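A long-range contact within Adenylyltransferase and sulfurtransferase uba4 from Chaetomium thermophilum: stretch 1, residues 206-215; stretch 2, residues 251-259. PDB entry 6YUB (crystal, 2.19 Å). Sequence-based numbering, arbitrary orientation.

Stretch 1 (206-215) IMGPVVGMMG
Stretch 2 (251-259) LLIYTYDLN

This is a purely side-chain, apolar contact in which a helix packs nearly antiparallel over a strand and its extension, with methionines and a valine set against two tyrosines and two leucines and no hydrogen bond crossing between the stretches. Helix 208-215 follows Met207, its N-cap residue, and carries backbone phi/psi near -60/-40; strand 251-255 is extended, and Tyr256 and Asp257 keep extended angles before Leu258 turns to -68/-18. The N-to-C directions differ by 159° and the axes approach to 9.7 Å, room enough for one layer of interlocking side chains. The nearest CA atoms, 6.9 Å apart, belong to Val210 and Tyr256.

Alternation along the extended chain sends Leu252 (chi2 p), Tyr254 and Tyr256 toward the helix, all with chi1 t, while Ile253 and Thr255 point away. Because the chains run oppositely, Met214 meets Leu252 (CE to CD2, 4.3 Å), whereas Met207 reaches Leu258, chi1 m and chi2 t (CE to CD2, 4.3 Å), at the other end. Both methionines are m at all three chi angles, and their flexible, unbranched chains can bend to reach a leucine methyl.

Val210, chi1 t and CA-to-CB sideways, touches both tyrosines: its CG2 lies 3.2 Å from Tyr256 CB, a tight contact, and 4.4 Å from Tyr254 CE2. Met207 CG adds a contact of 3.8 Å to Tyr256 CE1. Tyr256 has chi2 -86°, and its OH is hydrogen-bonded elsewhere in the structure, so the polar end of this buried residue is satisfied.

Tyr254, chi2 51°, receives Met213, whose chi1 (-93°) and chi3 (-94°) lie between wells around a t chi2. Met213 CE comes 3.3 Å from Tyr254 CE2, and its SD stands 4.4 Å from the centroid of the Tyr254 ring, 34° off the normal, an oblique sulfur-aromatic interaction.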

# COMPACT_ATOMS: atom_id res chain seq x y z
N ILE B 206 12.79 -8.12 3.62
CA ILE B 206 11.56 -7.35 3.50
C ILE B 206 11.87 -6.03 2.81
O ILE B 206 12.94 -5.44 3.02
CB ILE B 206 10.92 -7.10 4.89
CG1 ILE B 206 9.54 -6.46 4.74
CG2 ILE B 206 11.82 -6.21 5.73
CD1 ILE B 206 8.49 -7.40 4.15
N MET B 207 10.94 -5.57 1.98
CA MET B 207 11.05 -4.28 1.33
C MET B 207 10.48 -3.19 2.23
O MET B 207 9.48 -3.41 2.92
CB MET B 207 10.33 -4.28 -0.02
CG MET B 207 10.95 -5.19 -1.06
SD MET B 207 12.66 -4.75 -1.46
CE MET B 207 12.46 -3.06 -2.02
N GLY B 208 11.12 -2.03 2.22
CA GLY B 208 10.71 -0.92 3.04
C GLY B 208 9.28 -0.47 2.79
O GLY B 208 8.48 -0.36 3.72
N PRO B 209 8.94 -0.19 1.53
CA PRO B 209 7.58 0.28 1.25
C PRO B 209 6.49 -0.67 1.75
O PRO B 209 5.43 -0.20 2.19
CB PRO B 209 7.56 0.41 -0.29
CG PRO B 209 8.99 0.62 -0.66
CD PRO B 209 9.80 -0.19 0.33
N VAL B 210 6.73 -1.98 1.69
CA VAL B 210 5.73 -2.93 2.19
C VAL B 210 5.45 -2.68 3.66
O VAL B 210 4.33 -2.34 4.05
CB VAL B 210 6.21 -4.38 1.95
CG1 VAL B 210 5.30 -5.36 2.68
CG2 VAL B 210 6.26 -4.68 0.46
N VAL B 211 6.48 -2.83 4.50
CA VAL B 211 6.29 -2.65 5.94
C VAL B 211 5.92 -1.20 6.25
O VAL B 211 5.20 -0.93 7.21
CB VAL B 211 7.57 -3.08 6.69
CG1 VAL B 211 8.66 -2.03 6.56
CG2 VAL B 211 7.24 -3.36 8.14
N GLY B 212 6.41 -0.26 5.45
CA GLY B 212 6.04 1.13 5.66
C GLY B 212 4.56 1.39 5.44
O GLY B 212 3.93 2.13 6.20
N MET B 213 3.98 0.76 4.41
CA MET B 213 2.57 0.97 4.13
C MET B 213 1.69 0.38 5.22
O MET B 213 0.68 0.99 5.60
CB MET B 213 2.21 0.36 2.77
CG MET B 213 2.30 1.37 1.62
SD MET B 213 1.79 0.72 0.02
CE MET B 213 3.37 0.19 -0.65
N MET B 214 2.05 -0.79 5.74
CA MET B 214 1.27 -1.38 6.82
C MET B 214 1.35 -0.52 8.07
O MET B 214 0.34 -0.32 8.77
CB MET B 214 1.76 -2.80 7.12
CG MET B 214 1.78 -3.73 5.92
SD MET B 214 0.29 -3.70 4.91
CE MET B 214 -0.97 -4.09 6.10
N GLY B 215 2.53 0.02 8.38
CA GLY B 215 2.67 0.86 9.55
C GLY B 215 1.82 2.12 9.46
O GLY B 215 1.13 2.48 10.41
N LEU B 251 -9.31 -8.58 6.85
CA LEU B 251 -7.88 -8.90 6.83
C LEU B 251 -7.29 -8.29 5.56
O LEU B 251 -7.54 -8.79 4.45
CB LEU B 251 -7.64 -10.40 6.88
CG LEU B 251 -6.19 -10.83 6.68
CD1 LEU B 251 -5.29 -10.23 7.76
CD2 LEU B 251 -6.06 -12.34 6.66
N LEU B 252 -6.52 -7.22 5.71
CA LEU B 252 -5.89 -6.56 4.57
C LEU B 252 -4.58 -7.27 4.26
O LEU B 252 -3.74 -7.48 5.15
CB LEU B 252 -5.64 -5.09 4.87
CG LEU B 252 -5.12 -4.26 3.69
CD1 LEU B 252 -6.19 -4.13 2.62
CD2 LEU B 252 -4.65 -2.89 4.15
N ILE B 253 -4.39 -7.64 2.99
CA ILE B 253 -3.18 -8.30 2.53
C ILE B 253 -2.66 -7.52 1.33
O ILE B 253 -3.34 -7.44 0.30
CB ILE B 253 -3.42 -9.77 2.16
CG1 ILE B 253 -3.99 -10.53 3.37
CG2 ILE B 253 -2.13 -10.42 1.67
CD1 ILE B 253 -4.23 -12.00 3.12
N TYR B 254 -1.46 -6.97 1.45
CA TYR B 254 -0.81 -6.25 0.36
C TYR B 254 0.36 -7.08 -0.15
O TYR B 254 1.31 -7.33 0.60
CB TYR B 254 -0.34 -4.87 0.81
CG TYR B 254 0.46 -4.15 -0.25
CD1 TYR B 254 -0.02 -4.03 -1.55
CD2 TYR B 254 1.70 -3.60 0.04
CE1 TYR B 254 0.71 -3.39 -2.52
CE2 TYR B 254 2.44 -2.95 -0.93
CZ TYR B 254 1.94 -2.84 -2.21
OH TYR B 254 2.66 -2.20 -3.18
N THR B 255 0.29 -7.49 -1.41
CA THR B 255 1.33 -8.29 -2.04
C THR B 255 2.18 -7.40 -2.93
O THR B 255 1.66 -6.63 -3.74
CB THR B 255 0.72 -9.43 -2.85
OG1 THR B 255 -0.10 -10.24 -2.00
CG2 THR B 255 1.82 -10.30 -3.46
N TYR B 256 3.50 -7.50 -2.77
CA TYR B 256 4.47 -6.63 -3.44
C TYR B 256 5.40 -7.50 -4.26
O TYR B 256 6.17 -8.29 -3.71
CB TYR B 256 5.23 -5.80 -2.40
CG TYR B 256 6.22 -4.80 -2.96
CD1 TYR B 256 7.52 -5.18 -3.29
CD2 TYR B 256 5.86 -3.47 -3.13
CE1 TYR B 256 8.42 -4.26 -3.78
CE2 TYR B 256 6.76 -2.55 -3.63
CZ TYR B 256 8.04 -2.95 -3.95
OH TYR B 256 8.95 -2.03 -4.44
N ASP B 257 5.35 -7.34 -5.58
CA ASP B 257 6.19 -8.08 -6.51
C ASP B 257 7.04 -7.09 -7.30
O ASP B 257 6.50 -6.17 -7.92
CB ASP B 257 5.35 -8.95 -7.45
CG ASP B 257 6.19 -9.97 -8.20
OD1 ASP B 257 7.23 -9.60 -8.77
OD2 ASP B 257 5.80 -11.16 -8.20
N LEU B 258 8.36 -7.29 -7.28
CA LEU B 258 9.28 -6.33 -7.86
C LEU B 258 9.17 -6.26 -9.38
O LEU B 258 9.64 -5.27 -9.97
CB LEU B 258 10.71 -6.67 -7.46
CG LEU B 258 11.04 -6.49 -5.98
CD1 LEU B 258 12.32 -7.24 -5.62
CD2 LEU B 258 11.18 -5.02 -5.63
N ASN B 259 8.59 -7.26 -10.03
CA ASN B 259 8.53 -7.32 -11.48
C ASN B 259 7.15 -7.00 -12.03
O ASN B 259 6.85 -7.31 -13.19
CB ASN B 259 8.98 -8.70 -11.97
CG ASN B 259 9.28 -8.73 -13.46
OD1 ASN B 259 9.95 -7.83 -13.98
ND2 ASN B 259 8.79 -9.75 -14.15